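Local atomic coordinates of alpha-glucosidase (Pseudoalteromonas sp. K8, PDB entry 5HQA), a protein that hydrolyses alpha-glucosides as a calcium-binding member of glycoside hydrolase family 97 and is activated by chloride. Residues A[15-21]-A[49-54]; A[152-156]-A[455-461]; A[360-364]-A[396-400]; A[570-574]-A[583-587]. All blocks are in the same frame, centred on the assembly; numbering follows the deposited sequence. Where two conformers were deposited one is given.

Followed from the N terminus, the four contacts illustrate how one chain ties local turns and distant domains together. Interaction 1 comes first, closing a loop of 27 residues at the outer end of the N-terminal beta domain. Interaction 2 then spans almost 300 residues, joining a loop of that domain to the segment after the parallel strand 451-454 of the catalytic barrel, at the calcium ion. Within this long excursion falls interaction 3, a short closure of the barrel domain whose nearest atoms lie about 7 Å from those of interaction 2. Interaction 4 follows in series, a hairpin of the C-terminal beta domain, its centre about 43 Å from that of interaction 3.

Interaction 1: A[15-21]-A[49-54]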
loop_
_atom_site.group_PDB
_atom_site.type_symbol
_atom_site.label_atom_id
_atom_site.label_comp_id
_atom_site.label_asym_id
_atom_site.label_seq_id
_atom_site.Cartn_x
_atom_site.Cartn_y
_atom_site.Cartn_z
ATOM N N SER A 15 -20.546 25.233 -0.547
ATOM C CA SER A 15 -21.279 26.339 -1.135
ATOM C C SER A 15 -22.285 25.821 -2.159
ATOM O O SER A 15 -22.157 24.711 -2.682
ATOM C CB SER A 15 -20.300 27.327 -1.785
ATOM O OG SER A 15 -20.995 28.384 -2.415
ATOM N N ASP A 16 -23.305 26.640 -2.440
ATOM C CA ASP A 16 -24.226 26.338 -3.531
ATOM C C ASP A 16 -24.388 27.525 -4.471
ATOM O O ASP A 16 -25.362 27.578 -5.233
ATOM C CB ASP A 16 -25.594 25.882 -3.005
ATOM C CG ASP A 16 -26.293 26.935 -2.145
ATOM O OD1 ASP A 16 -25.859 28.112 -2.115
ATOM O OD2 ASP A 16 -27.297 26.575 -1.488
ATOM N N GLU A 17 -23.451 28.475 -4.435
ATOM C CA GLU A 17 -23.562 29.674 -5.254
ATOM C C GLU A 17 -23.048 29.451 -6.670
ATOM O O GLU A 17 -23.507 30.118 -7.607
ATOM C CB GLU A 17 -22.813 30.814 -4.570
ATOM C CG GLU A 17 -23.388 31.130 -3.202
ATOM C CD GLU A 17 -22.642 32.239 -2.486
ATOM O OE1 GLU A 17 -21.605 32.699 -3.016
ATOM O OE2 GLU A 17 -23.095 32.649 -1.392
ATOM N N GLN A 18 -22.109 28.525 -6.841
ATOM C CA GLN A 18 -21.599 28.169 -8.156
ATOM C C GLN A 18 -22.666 27.387 -8.922
ATOM O O GLN A 18 -23.748 27.081 -8.402
ATOM C CB GLN A 18 -20.303 27.363 -8.026
ATOM C CG GLN A 18 -19.303 27.942 -7.023
ATOM C CD GLN A 18 -18.931 29.387 -7.335
ATOM O OE1 GLN A 18 -18.559 29.716 -8.467
ATOM N NE2 GLN A 18 -19.039 30.262 -6.334
ATOM N N SER A 19 -22.354 27.055 -10.181
ATOM C CA SER A 19 -23.319 26.330 -11.002
ATOM C C SER A 19 -23.777 25.067 -10.291
ATOM O O SER A 19 -24.978 24.768 -10.242
ATOM C CB SER A 19 -22.717 26.003 -12.370
ATOM O OG SER A 19 -21.390 25.526 -12.250
ATOM N N THR A 20 -22.837 24.327 -9.714
ATOM C CA THR A 20 -23.139 23.170 -8.893
ATOM C C THR A 20 -22.825 23.470 -7.432
ATOM O O THR A 20 -22.243 24.510 -7.097
ATOM C CB THR A 20 -22.358 21.909 -9.365
ATOM O OG1 THR A 20 -20.983 21.951 -8.958
ATOM C CG2 THR A 20 -22.428 21.719 -10.892
ATOM N N PRO A 21 -23.264 22.604 -6.527
ATOM C CA PRO A 21 -22.633 22.533 -5.210
ATOM C C PRO A 21 -21.116 22.469 -5.358
ATOM O O PRO A 21 -20.594 21.935 -6.337
ATOM C CB PRO A 21 -23.189 21.229 -4.637
ATOM C CG PRO A 21 -24.548 21.127 -5.251
ATOM C CD PRO A 21 -24.496 21.798 -6.596
ATOM N N SER A 49 -26.394 17.746 -10.770
ATOM C CA SER A 49 -25.374 18.739 -11.086
ATOM C C SER A 49 -25.822 20.131 -10.657
ATOM O O SER A 49 -25.735 20.475 -9.476
ATOM C CB SER A 49 -25.029 18.700 -12.581
ATOM O OG SER A 49 -26.172 18.907 -13.391
ATOM N N ASN A 50 -26.309 20.937 -11.593
ATOM C CA ASN A 50 -26.646 22.312 -11.252
ATOM C C ASN A 50 -28.008 22.400 -10.558
ATOM O O ASN A 50 -28.807 21.460 -10.559
ATOM C CB ASN A 50 -26.617 23.185 -12.505
ATOM C CG ASN A 50 -27.307 22.535 -13.666
ATOM O OD1 ASN A 50 -26.661 21.923 -14.522
ATOM N ND2 ASN A 50 -28.631 22.637 -13.698
ATOM N N SER A 51 -28.255 23.558 -9.940
ATOM C CA SER A 51 -29.530 23.944 -9.336
ATOM C C SER A 51 -29.828 23.225 -8.024
ATOM O O SER A 51 -30.959 23.313 -7.521
ATOM C CB SER A 51 -30.706 23.736 -10.296
ATOM O OG SER A 51 -30.433 24.324 -11.555
ATOM N N PHE A 52 -28.861 22.514 -7.452
ATOM C CA PHE A 52 -29.011 21.978 -6.107
ATOM C C PHE A 52 -28.647 23.055 -5.091
ATOM O O PHE A 52 -27.617 23.726 -5.232
ATOM C CB PHE A 52 -28.124 20.744 -5.926
ATOM C CG PHE A 52 -28.721 19.484 -6.491
ATOM C CD1 PHE A 52 -28.674 19.227 -7.854
ATOM C CD2 PHE A 52 -29.337 18.558 -5.658
ATOM C CE1 PHE A 52 -29.234 18.067 -8.378
ATOM C CE2 PHE A 52 -29.889 17.394 -6.171
ATOM C CZ PHE A 52 -29.844 17.151 -7.538
ATOM N N LYS A 53 -29.493 23.225 -4.071
ATOM C CA LYS A 53 -29.272 24.216 -3.028
ATOM C C LYS A 53 -29.146 23.530 -1.672
ATOM O O LYS A 53 -29.756 22.485 -1.430
ATOM C CB LYS A 53 -30.416 25.253 -2.981
ATOM C CG LYS A 53 -30.624 26.037 -4.285
ATOM C CD LYS A 53 -29.389 26.851 -4.638
ATOM C CE LYS A 53 -29.481 27.449 -6.033
ATOM N NZ LYS A 53 -28.142 27.925 -6.502
ATOM N N ILE A 54 -28.352 24.136 -0.784
ATOM C CA ILE A 54 -28.215 23.626 0.579
ATOM C C ILE A 54 -29.497 23.899 1.351
ATOM O O ILE A 54 -29.966 25.042 1.427
ATOM C CB ILE A 54 -27.013 24.271 1.285
ATOM C CG1 ILE A 54 -25.703 23.916 0.569
ATOM C CG2 ILE A 54 -26.964 23.833 2.762
ATOM C CD1 ILE A 54 -24.517 24.780 0.997
HETATM O O HOH W 1 -28.779 27.663 0.619
HETATM O O HOH W 2 -27.410 29.709 -4.063
HETATM O O HOH W 3 -26.299 25.037 -7.496
HETATM O O HOH W 4 -27.020 26.283 -10.234
#
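Asp16 and Lys53 bring their backbones within 5.5 Å, CA to CA, where the turn 15-21 faces the start of strand 53-67, and Thr20 and Asn50 come closer still, their CA atoms 4.3 Å apart. The carboxylate of Asp16 makes the main polar link: its OD2 accepts the N-H of Ile54 at 2.7 Å, nearly straight (167°), through the lone pair directed away from OD1. A chi1 of 61° sets CG between the backbone N and the carbonyl carbon, which swings this oxygen over to the strand. Water 1 donates to the same OD2 and to Ile54 O, so the oxygen is gripped twice. Lys53 crosses Asp16 at about a right angle; bent at chi2, it folds back until NZ donates to Asp16 O at 3.1 Å, nearly in line with that C=O bond, while water 2 links NZ to Asp16 OD1. The segment 15-21 is the connection between antiparallel strands 10-15 and 22-27 of the N-terminal domain, and it begins with an ST turn in which Ser15 OG accepts from Glu17 N. At its far end Ser19 O receives a CA-H...O contact from Asn50, and water 4 accepts from Ser51 N. Pro21 CG packs on Phe52 CB at 3.7 Å, whereas the ring of Phe52 turns off to meet Tyr97 and Phe48.

Interaction 2: A[152-156]-A[455-461]; sequences RYEYV and EGARGQE. With CA (calcium ion), chain C; AC1 (4,6-dideoxy-4-{[(1S,4R,5S,6S)-4,5,6-trihydroxy-3-(hydroxymethyl)cyclohex-2-en-1-yl]amino}-alpha-D-glucopyranose), chain B.
Glu154 and Arg458 bury the most surface here, and they play contrasting parts. Glu154 passes its extended chain across Ala457, with CG 3.6 Å from Ala457 O, and delivers OE1 to the calcium ion at 2.4 Å. Glu455 OE1 and Glu461 OE2 each bind the same ion at 2.3 Å, and Glu437 completes the protein ligands. Glu154 OE1 and Glu455 OE1 lie only 2.8 Å apart, a proximity of acceptors that the shared metal makes tolerable; the two carboxylate planes are 64° apart. This is the active-site pocket of the family 97 enzyme, where a loop of the N-terminal domain meets the end of a barrel strand and the acarbose unit supplies O3, N4A and O2B to the calcium. The other oxygen of Glu154, OE2, is in a salt bridge with Arg152 NH2 (2.6 Å), and both groups hydrogen-bond to the sugar O2. Arg458 instead runs along the backbone: CG sits 3.5 Å from Glu154 C, and a bend at chi3 (58°) lays the guanidinium under Val156 CG1, which rests over one face. Water 5 joins its NH1 to Glu154 O, while Asn470 takes NE. Tyr153 CB touches Gly456 O at 3.3 Å.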
loop_
_atom_site.group_PDB
_atom_site.type_symbol
_atom_site.label_atom_id
_atom_site.label_comp_id
_atom_site.label_asym_id
_atom_site.label_seq_id
_atom_site.Cartn_x
_atom_site.Cartn_y
_atom_site.Cartn_z
ATOM N N ARG A 152 -0.295 -0.632 -14.978
ATOM C CA ARG A 152 -1.122 -0.551 -13.747
ATOM C C ARG A 152 -0.465 0.432 -12.778
ATOM O O ARG A 152 -0.225 1.592 -13.151
ATOM C CB ARG A 152 -1.333 -1.962 -13.187
ATOM C CG ARG A 152 -1.969 -2.992 -14.148
ATOM C CD ARG A 152 -1.905 -4.406 -13.529
ATOM N NE ARG A 152 -0.582 -4.598 -12.958
ATOM C CZ ARG A 152 0.466 -5.037 -13.633
ATOM N NH1 ARG A 152 0.342 -5.394 -14.898
ATOM N NH2 ARG A 152 1.637 -5.131 -13.032
ATOM N N TYR A 153 -0.176 0.035 -11.534
ATOM C CA TYR A 153 0.485 0.913 -10.578
ATOM C C TYR A 153 2.002 0.803 -10.631
ATOM O O TYR A 153 2.685 1.534 -9.903
ATOM C CB TYR A 153 0.034 0.602 -9.142
ATOM C CG TYR A 153 -1.452 0.702 -8.871
ATOM C CD1 TYR A 153 -2.125 1.922 -8.973
ATOM C CD2 TYR A 153 -2.175 -0.417 -8.460
ATOM C CE1 TYR A 153 -3.497 2.015 -8.700
ATOM C CE2 TYR A 153 -3.534 -0.340 -8.185
ATOM C CZ TYR A 153 -4.188 0.877 -8.309
ATOM O OH TYR A 153 -5.537 0.938 -8.037
ATOM N N GLU A 154 2.545 -0.099 -11.449
ATOM C CA GLU A 154 3.976 -0.409 -11.400
ATOM C C GLU A 154 4.747 0.520 -12.341
ATOM O O GLU A 154 5.204 0.142 -13.423
ATOM C CB GLU A 154 4.208 -1.884 -11.718
ATOM C CG GLU A 154 3.749 -2.809 -10.579
ATOM C CD GLU A 154 3.870 -4.297 -10.915
ATOM O OE1 GLU A 154 3.841 -5.127 -9.978
ATOM O OE2 GLU A 154 3.985 -4.634 -12.113
ATOM N N TYR A 155 4.894 1.768 -11.889
ATOM C CA TYR A 155 5.655 2.797 -12.588
ATOM C C TYR A 155 6.585 3.490 -11.605
ATOM O O TYR A 155 6.281 3.581 -10.413
ATOM C CB TYR A 155 4.731 3.856 -13.207
ATOM C CG TYR A 155 3.978 3.358 -14.408
ATOM C CD1 TYR A 155 4.543 3.442 -15.675
ATOM C CD2 TYR A 155 2.710 2.791 -14.281
ATOM C CE1 TYR A 155 3.861 2.982 -16.798
ATOM C CE2 TYR A 155 2.023 2.325 -15.394
ATOM C CZ TYR A 155 2.607 2.424 -16.653
ATOM O OH TYR A 155 1.946 1.974 -17.773
ATOM N N VAL A 156 7.706 4.008 -12.102
ATOM C CA VAL A 156 8.495 4.907 -11.262
ATOM C C VAL A 156 7.826 6.277 -11.254
ATOM O O VAL A 156 7.106 6.648 -12.188
ATOM C CB VAL A 156 9.963 4.989 -11.732
ATOM C CG1 VAL A 156 10.609 3.601 -11.711
ATOM C CG2 VAL A 156 10.062 5.625 -13.117
ATOM N N GLU A 455 1.006 -5.395 -3.108
ATOM C CA GLU A 455 2.082 -4.763 -3.860
ATOM C C GLU A 455 1.571 -3.430 -4.415
ATOM O O GLU A 455 1.542 -2.433 -3.685
ATOM C CB GLU A 455 2.589 -5.710 -4.952
ATOM C CG GLU A 455 3.907 -5.295 -5.566
ATOM C CD GLU A 455 4.399 -6.313 -6.584
ATOM O OE1 GLU A 455 3.669 -6.586 -7.565
ATOM O OE2 GLU A 455 5.506 -6.856 -6.388
ATOM N N GLY A 456 1.147 -3.383 -5.676
ATOM C CA GLY A 456 0.528 -2.148 -6.169
ATOM C C GLY A 456 1.476 -0.973 -6.324
ATOM O O GLY A 456 1.085 0.186 -6.082
ATOM N N ALA A 457 2.712 -1.249 -6.735
ATOM C CA ALA A 457 3.816 -0.322 -6.947
ATOM C C ALA A 457 4.994 -1.176 -7.388
ATOM O O ALA A 457 4.976 -2.403 -7.233
ATOM C CB ALA A 457 4.172 0.473 -5.677
ATOM N N ARG A 458 6.019 -0.529 -7.932
ATOM C CA ARG A 458 7.243 -1.253 -8.257
ATOM C C ARG A 458 7.987 -1.620 -6.977
ATOM O O ARG A 458 8.407 -0.738 -6.219
ATOM C CB ARG A 458 8.127 -0.412 -9.169
ATOM C CG ARG A 458 7.639 -0.380 -10.612
ATOM C CD ARG A 458 8.485 0.563 -11.472
ATOM N NE ARG A 458 9.907 0.207 -11.479
ATOM C CZ ARG A 458 10.641 0.040 -12.578
ATOM N NH1 ARG A 458 10.100 0.181 -13.786
ATOM N NH2 ARG A 458 11.930 -0.264 -12.469
ATOM N N GLY A 459 8.149 -2.921 -6.733
ATOM C CA GLY A 459 8.944 -3.419 -5.640
ATOM C C GLY A 459 10.278 -3.984 -6.093
ATOM O O GLY A 459 10.781 -3.681 -7.185
ATOM N N GLN A 460 10.855 -4.836 -5.237
ATOM C CA GLN A 460 12.191 -5.388 -5.472
ATOM C C GLN A 460 12.291 -6.147 -6.790
ATOM O O GLN A 460 13.370 -6.190 -7.398
ATOM C CB GLN A 460 12.561 -6.320 -4.318
ATOM C CG GLN A 460 14.024 -6.720 -4.262
ATOM C CD GLN A 460 14.874 -5.649 -3.603
ATOM O OE1 GLN A 460 15.478 -4.811 -4.282
ATOM N NE2 GLN A 460 14.922 -5.667 -2.270
ATOM N N GLU A 461 11.198 -6.775 -7.237
ATOM C CA GLU A 461 11.271 -7.604 -8.440
ATOM C C GLU A 461 11.756 -6.811 -9.649
ATOM O O GLU A 461 12.449 -7.361 -10.510
ATOM C CB GLU A 461 9.910 -8.229 -8.738
ATOM C CG GLU A 461 8.794 -7.200 -8.928
ATOM C CD GLU A 461 7.494 -7.830 -9.389
ATOM O OE1 GLU A 461 7.515 -9.031 -9.731
ATOM O OE2 GLU A 461 6.455 -7.129 -9.424
HETATM CA CA CA C . 4.184 -7.510 -9.604
HETATM C C1 AC1 B . 5.076 -8.648 -15.219
HETATM O O2 AC1 B . 4.082 -6.545 -14.651
HETATM C C2 AC1 B . 4.201 -7.910 -14.216
HETATM C C4A AC1 B . 5.505 -12.934 -8.681
HETATM C C3 AC1 B . 4.759 -7.999 -12.820
HETATM O O3 AC1 B . 3.952 -7.231 -11.910
HETATM C C4 AC1 B . 4.856 -9.441 -12.401
HETATM N N4A AC1 B . 5.121 -9.620 -10.938
HETATM C C5 AC1 B . 6.016 -9.916 -13.261
HETATM O O5 AC1 B . 5.548 -9.963 -14.673
HETATM C C6 AC1 B . 6.566 -11.260 -12.895
HETATM C C1B AC1 B . 4.214 -10.606 -10.246
HETATM C C2B AC1 B . 4.557 -10.644 -8.613
HETATM O O2B AC1 B . 4.574 -9.296 -8.145
HETATM C C3B AC1 B . 5.744 -11.351 -8.356
HETATM O O3B AC1 B . 6.177 -11.253 -6.976
HETATM O O4 AC1 B . 6.721 -13.646 -8.556
HETATM C C5B AC1 B . 4.947 -13.164 -9.993
HETATM C C7B AC1 B . 4.249 -11.925 -10.783
HETATM C C6B AC1 B . 4.491 -14.595 -10.319
HETATM O O6B AC1 B . 3.312 -14.836 -9.616
HETATM O O HOH W 5 7.416 0.512 -14.993
HETATM O O HOH W 6 5.859 2.315 -8.025
#

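Interaction 3: A[360-364]-A[396-400]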
loop_
_atom_site.group_PDB
_atom_site.type_symbol
_atom_site.label_atom_id
_atom_site.label_comp_id
_atom_site.label_asym_id
_atom_site.label_seq_id
_atom_site.Cartn_x
_atom_site.Cartn_y
_atom_site.Cartn_z
ATOM N N SER A 360 -2.708 -14.940 -13.666
ATOM C CA SER A 360 -2.384 -14.337 -14.964
ATOM C C SER A 360 -3.594 -13.617 -15.555
ATOM O O SER A 360 -3.840 -13.650 -16.762
ATOM C CB SER A 360 -1.834 -15.373 -15.944
ATOM O OG SER A 360 -0.516 -15.730 -15.582
ATOM N N GLY A 361 -4.369 -12.974 -14.687
ATOM C CA GLY A 361 -5.449 -12.124 -15.117
ATOM C C GLY A 361 -6.787 -12.801 -15.327
ATOM O O GLY A 361 -7.791 -12.096 -15.484
ATOM N N ASN A 362 -6.853 -14.134 -15.341
ATOM C CA ASN A 362 -8.134 -14.795 -15.584
ATOM C C ASN A 362 -8.805 -15.034 -14.241
ATOM O O ASN A 362 -8.552 -16.042 -13.573
ATOM C CB ASN A 362 -7.962 -16.093 -16.361
ATOM C CG ASN A 362 -9.299 -16.748 -16.691
ATOM O OD1 ASN A 362 -10.302 -16.548 -15.990
ATOM N ND2 ASN A 362 -9.320 -17.538 -17.762
ATOM N N VAL A 363 -9.699 -14.121 -13.858
ATOM C CA VAL A 363 -10.287 -14.208 -12.528
ATOM C C VAL A 363 -11.449 -15.189 -12.477
ATOM O O VAL A 363 -11.816 -15.636 -11.383
ATOM C CB VAL A 363 -10.715 -12.815 -12.028
ATOM C CG1 VAL A 363 -9.475 -11.921 -11.890
ATOM C CG2 VAL A 363 -11.733 -12.181 -12.978
ATOM N N SER A 364 -12.029 -15.553 -13.620
ATOM C CA SER A 364 -13.118 -16.523 -13.594
ATOM C C SER A 364 -12.594 -17.931 -13.372
ATOM O O SER A 364 -13.211 -18.717 -12.647
ATOM C CB SER A 364 -13.921 -16.449 -14.891
ATOM O OG SER A 364 -14.575 -15.195 -14.994
ATOM N N ILE A 396 -7.752 -7.632 -17.366
ATOM C CA ILE A 396 -8.392 -8.683 -16.586
ATOM C C ILE A 396 -9.363 -9.421 -17.502
ATOM O O ILE A 396 -10.104 -8.802 -18.272
ATOM C CB ILE A 396 -9.124 -8.084 -15.370
ATOM C CG1 ILE A 396 -8.129 -7.557 -14.326
ATOM C CG2 ILE A 396 -10.090 -9.113 -14.754
ATOM C CD1 ILE A 396 -7.365 -8.656 -13.590
ATOM N N LYS A 397 -9.362 -10.746 -17.432
ATOM C CA LYS A 397 -10.285 -11.560 -18.211
ATOM C C LYS A 397 -11.334 -12.160 -17.284
ATOM O O LYS A 397 -10.990 -12.832 -16.301
ATOM C CB LYS A 397 -9.541 -12.666 -18.955
ATOM C CG LYS A 397 -10.449 -13.595 -19.755
ATOM C CD LYS A 397 -9.615 -14.682 -20.430
ATOM C CE LYS A 397 -10.483 -15.685 -21.142
ATOM N NZ LYS A 397 -9.658 -16.662 -21.897
ATOM N N ARG A 398 -12.609 -11.914 -17.591
ATOM C CA ARG A 398 -13.709 -12.616 -16.941
ATOM C C ARG A 398 -14.594 -13.244 -18.008
ATOM O O ARG A 398 -14.607 -12.820 -19.165
ATOM C CB ARG A 398 -14.544 -11.690 -16.049
ATOM C CG ARG A 398 -15.362 -10.673 -16.821
ATOM C CD ARG A 398 -16.145 -9.758 -15.889
ATOM N NE ARG A 398 -16.925 -8.783 -16.642
ATOM C CZ ARG A 398 -18.221 -8.912 -16.911
ATOM N NH1 ARG A 398 -18.845 -7.973 -17.610
ATOM N NH2 ARG A 398 -18.892 -9.973 -16.473
ATOM N N ILE A 399 -15.320 -14.283 -17.605
ATOM C CA ILE A 399 -16.312 -14.933 -18.450
ATOM C C ILE A 399 -17.676 -14.535 -17.910
ATOM O O ILE A 399 -17.972 -14.781 -16.734
ATOM C CB ILE A 399 -16.144 -16.459 -18.453
ATOM C CG1 ILE A 399 -14.716 -16.843 -18.840
ATOM C CG2 ILE A 399 -17.135 -17.089 -19.403
ATOM C CD1 ILE A 399 -14.329 -16.434 -20.241
ATOM N N ASP A 400 -18.508 -13.920 -18.751
ATOM C CA ASP A 400 -19.786 -13.440 -18.241
ATOM C C ASP A 400 -20.806 -14.578 -18.193
ATOM O O ASP A 400 -20.512 -15.727 -18.539
ATOM C CB ASP A 400 -20.277 -12.224 -19.042
ATOM C CG ASP A 400 -20.810 -12.555 -20.447
ATOM O OD1 ASP A 400 -21.049 -13.729 -20.820
ATOM O OD2 ASP A 400 -21.018 -11.571 -21.192
#
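Gly361 and Lys397 open the first shell: Lys397 N donates to Gly361 O at 2.8 Å, from above the carbonyl plane, and Val363 N returns a bond to Lys397 O at 3.0 Å. These two bonds flank Asn362, which makes a single backbone bridge to Lys397. One residue on, Ser364 takes over with its side chain. Its OG, set beside the backbone N and anti to the carbonyl carbon (chi1 -66°), accepts the N-H of Ile399 at 2.9 Å and 169°. Val363 CG2 meets Ile396 CG2 at 3.9 Å, the two side chains crossing at about a right angle, with Met415 of helix 413-428 touching both. Farther out, the fully extended Lys397 runs past Asn362 ND2, and both polar ends converge on Asp326, by salt bridge and hydrogen bond respectively; Arg398 turns away to Glu408 and Phe414. Asn362 OD1 meanwhile accepts from Asn365 N, making Asn362 the N-cap of helix 363-379, so the strand of the 396-408 hairpin is bonded to the helix's first turn, within the catalytic barrel domain.

Interaction 4: A[570-574]-A[583-587]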
loop_
_atom_site.group_PDB
_atom_site.type_symbol
_atom_site.label_atom_id
_atom_site.label_comp_id
_atom_site.label_asym_id
_atom_site.label_seq_id
_atom_site.Cartn_x
_atom_site.Cartn_y
_atom_site.Cartn_z
ATOM N N PHE A 570 12.482 6.978 9.663
ATOM C CA PHE A 570 11.409 6.423 10.481
ATOM C C PHE A 570 11.982 5.912 11.790
ATOM O O PHE A 570 13.054 5.305 11.803
ATOM C CB PHE A 570 10.718 5.252 9.780
ATOM C CG PHE A 570 9.339 5.553 9.264
ATOM C CD1 PHE A 570 8.258 5.607 10.131
ATOM C CD2 PHE A 570 9.117 5.721 7.905
ATOM C CE1 PHE A 570 6.968 5.859 9.652
ATOM C CE2 PHE A 570 7.839 5.966 7.420
ATOM C CZ PHE A 570 6.768 6.028 8.296
ATOM N N ALA A 571 11.268 6.162 12.888
ATOM C CA ALA A 571 11.494 5.478 14.155
ATOM C C ALA A 571 10.209 4.752 14.543
ATOM O O ALA A 571 9.116 5.325 14.444
ATOM C CB ALA A 571 11.913 6.464 15.250
ATOM N N ARG A 572 10.331 3.488 14.958
ATOM C CA ARG A 572 9.161 2.702 15.339
ATOM C C ARG A 572 9.465 1.891 16.592
ATOM O O ARG A 572 10.577 1.379 16.757
ATOM C CB ARG A 572 8.713 1.753 14.213
ATOM C CG ARG A 572 8.533 2.400 12.851
ATOM C CD ARG A 572 8.013 1.377 11.856
ATOM N NE ARG A 572 8.133 1.805 10.460
ATOM C CZ ARG A 572 7.126 2.255 9.715
ATOM N NH1 ARG A 572 5.904 2.363 10.230
ATOM N NH2 ARG A 572 7.339 2.593 8.443
ATOM N N LYS A 573 8.471 1.767 17.464
ATOM C CA LYS A 573 8.604 1.006 18.699
ATOM C C LYS A 573 7.875 -0.320 18.544
ATOM O O LYS A 573 6.709 -0.343 18.142
ATOM C CB LYS A 573 8.039 1.781 19.893
ATOM C CG LYS A 573 8.492 1.216 21.232
ATOM C CD LYS A 573 7.866 1.972 22.415
ATOM C CE LYS A 573 8.425 1.449 23.735
ATOM N NZ LYS A 573 7.837 2.142 24.915
ATOM N N GLU A 574 8.558 -1.419 18.868
ATOM C CA GLU A 574 7.995 -2.734 18.608
ATOM C C GLU A 574 6.761 -2.971 19.467
ATOM O O GLU A 574 6.684 -2.524 20.615
ATOM C CB GLU A 574 9.029 -3.821 18.880
ATOM C CG GLU A 574 9.363 -3.959 20.332
ATOM C CD GLU A 574 10.535 -4.882 20.572
ATOM O OE1 GLU A 574 11.135 -5.346 19.574
ATOM O OE2 GLU A 574 10.856 -5.127 21.752
ATOM N N ASN A 583 9.819 -3.292 24.272
ATOM C CA ASN A 583 10.671 -2.226 24.781
ATOM C C ASN A 583 11.653 -1.661 23.763
ATOM O O ASN A 583 12.159 -0.555 23.980
ATOM C CB ASN A 583 11.458 -2.717 25.998
ATOM C CG ASN A 583 10.559 -3.143 27.128
ATOM O OD1 ASN A 583 10.772 -4.190 27.740
ATOM N ND2 ASN A 583 9.538 -2.344 27.405
ATOM N N ASP A 584 11.945 -2.372 22.670
ATOM C CA ASP A 584 12.946 -1.900 21.720
ATOM C C ASP A 584 12.352 -0.924 20.708
ATOM O O ASP A 584 11.206 -1.074 20.267
ATOM C CB ASP A 584 13.579 -3.069 20.968
ATOM C CG ASP A 584 14.486 -3.900 21.836
ATOM O OD1 ASP A 584 15.109 -4.836 21.290
ATOM O OD2 ASP A 584 14.579 -3.618 23.056
ATOM N N TRP A 585 13.154 0.072 20.338
ATOM C CA TRP A 585 12.886 0.962 19.218
ATOM C C TRP A 585 13.769 0.579 18.040
ATOM O O TRP A 585 14.839 -0.010 18.202
ATOM C CB TRP A 585 13.155 2.422 19.585
ATOM C CG TRP A 585 12.099 3.076 20.418
ATOM C CD1 TRP A 585 11.984 3.048 21.781
ATOM C CD2 TRP A 585 11.030 3.894 19.939
ATOM N NE1 TRP A 585 10.897 3.795 22.180
ATOM C CE2 TRP A 585 10.294 4.323 21.067
ATOM C CE3 TRP A 585 10.617 4.305 18.663
ATOM C CZ2 TRP A 585 9.169 5.137 20.958
ATOM C CZ3 TRP A 585 9.492 5.110 18.555
ATOM C CH2 TRP A 585 8.784 5.517 19.700
ATOM N N TYR A 586 13.311 0.937 16.845
ATOM C CA TYR A 586 14.058 0.701 15.620
ATOM C C TYR A 586 14.036 1.962 14.775
ATOM O O TYR A 586 13.080 2.735 14.827
ATOM C CB TYR A 586 13.468 -0.467 14.831
ATOM C CG TYR A 586 13.813 -1.803 15.437
ATOM C CD1 TYR A 586 13.146 -2.272 16.568
ATOM C CD2 TYR A 586 14.821 -2.586 14.889
ATOM C CE1 TYR A 586 13.481 -3.493 17.137
ATOM C CE2 TYR A 586 15.155 -3.805 15.441
ATOM C CZ TYR A 586 14.486 -4.252 16.562
ATOM O OH TYR A 586 14.825 -5.467 17.100
ATOM N N LEU A 587 15.094 2.173 13.999
ATOM C CA LEU A 587 15.142 3.310 13.095
ATOM C C LEU A 587 15.598 2.843 11.719
ATOM O O LEU A 587 16.476 1.982 11.603
ATOM C CB LEU A 587 16.082 4.409 13.630
ATOM C CG LEU A 587 16.270 5.661 12.767
ATOM C CD1 LEU A 587 16.493 6.884 13.643
ATOM C CD2 LEU A 587 17.429 5.491 11.778
HETATM O O HOH W 7 13.731 -6.206 19.397
#
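Trp585 presents one face of its indole to Lys573, whose CB stands 3.5 Å from the centroid of the six-membered ring and only 6° off its normal, a CH-pi contact. The lysine chain, trans at chi1 (-164°) and extended beyond, runs on over the indole until Lys573 CD lies 3.5 Å from Trp585 NE1; both polar ends then reach Asp606. Ala571 C sits at the edge of the same ring. Elsewhere on the strand pair, Arg572 NH2 lies over the centre of the Phe570 ring and Phe570 CD1 over a face of the guanidinium, while the edge of Tyr586 meets Arg572 O and Glu574 OE1. Water 7, in the plane of that ring, accepts from Tyr586 OH and donates to Glu574 OE1 and Asp584 OD1. Glu574 OE2 takes Asp584 N at 3.1 Å from above the carboxylate plane, and Asp584 forms a salt bridge with Arg657. Arg572 and Tyr586 form the hydrogen-bonded pair of this antiparallel hairpin, which lies between strands 554-563 and 653-660 in the C-terminal sheet.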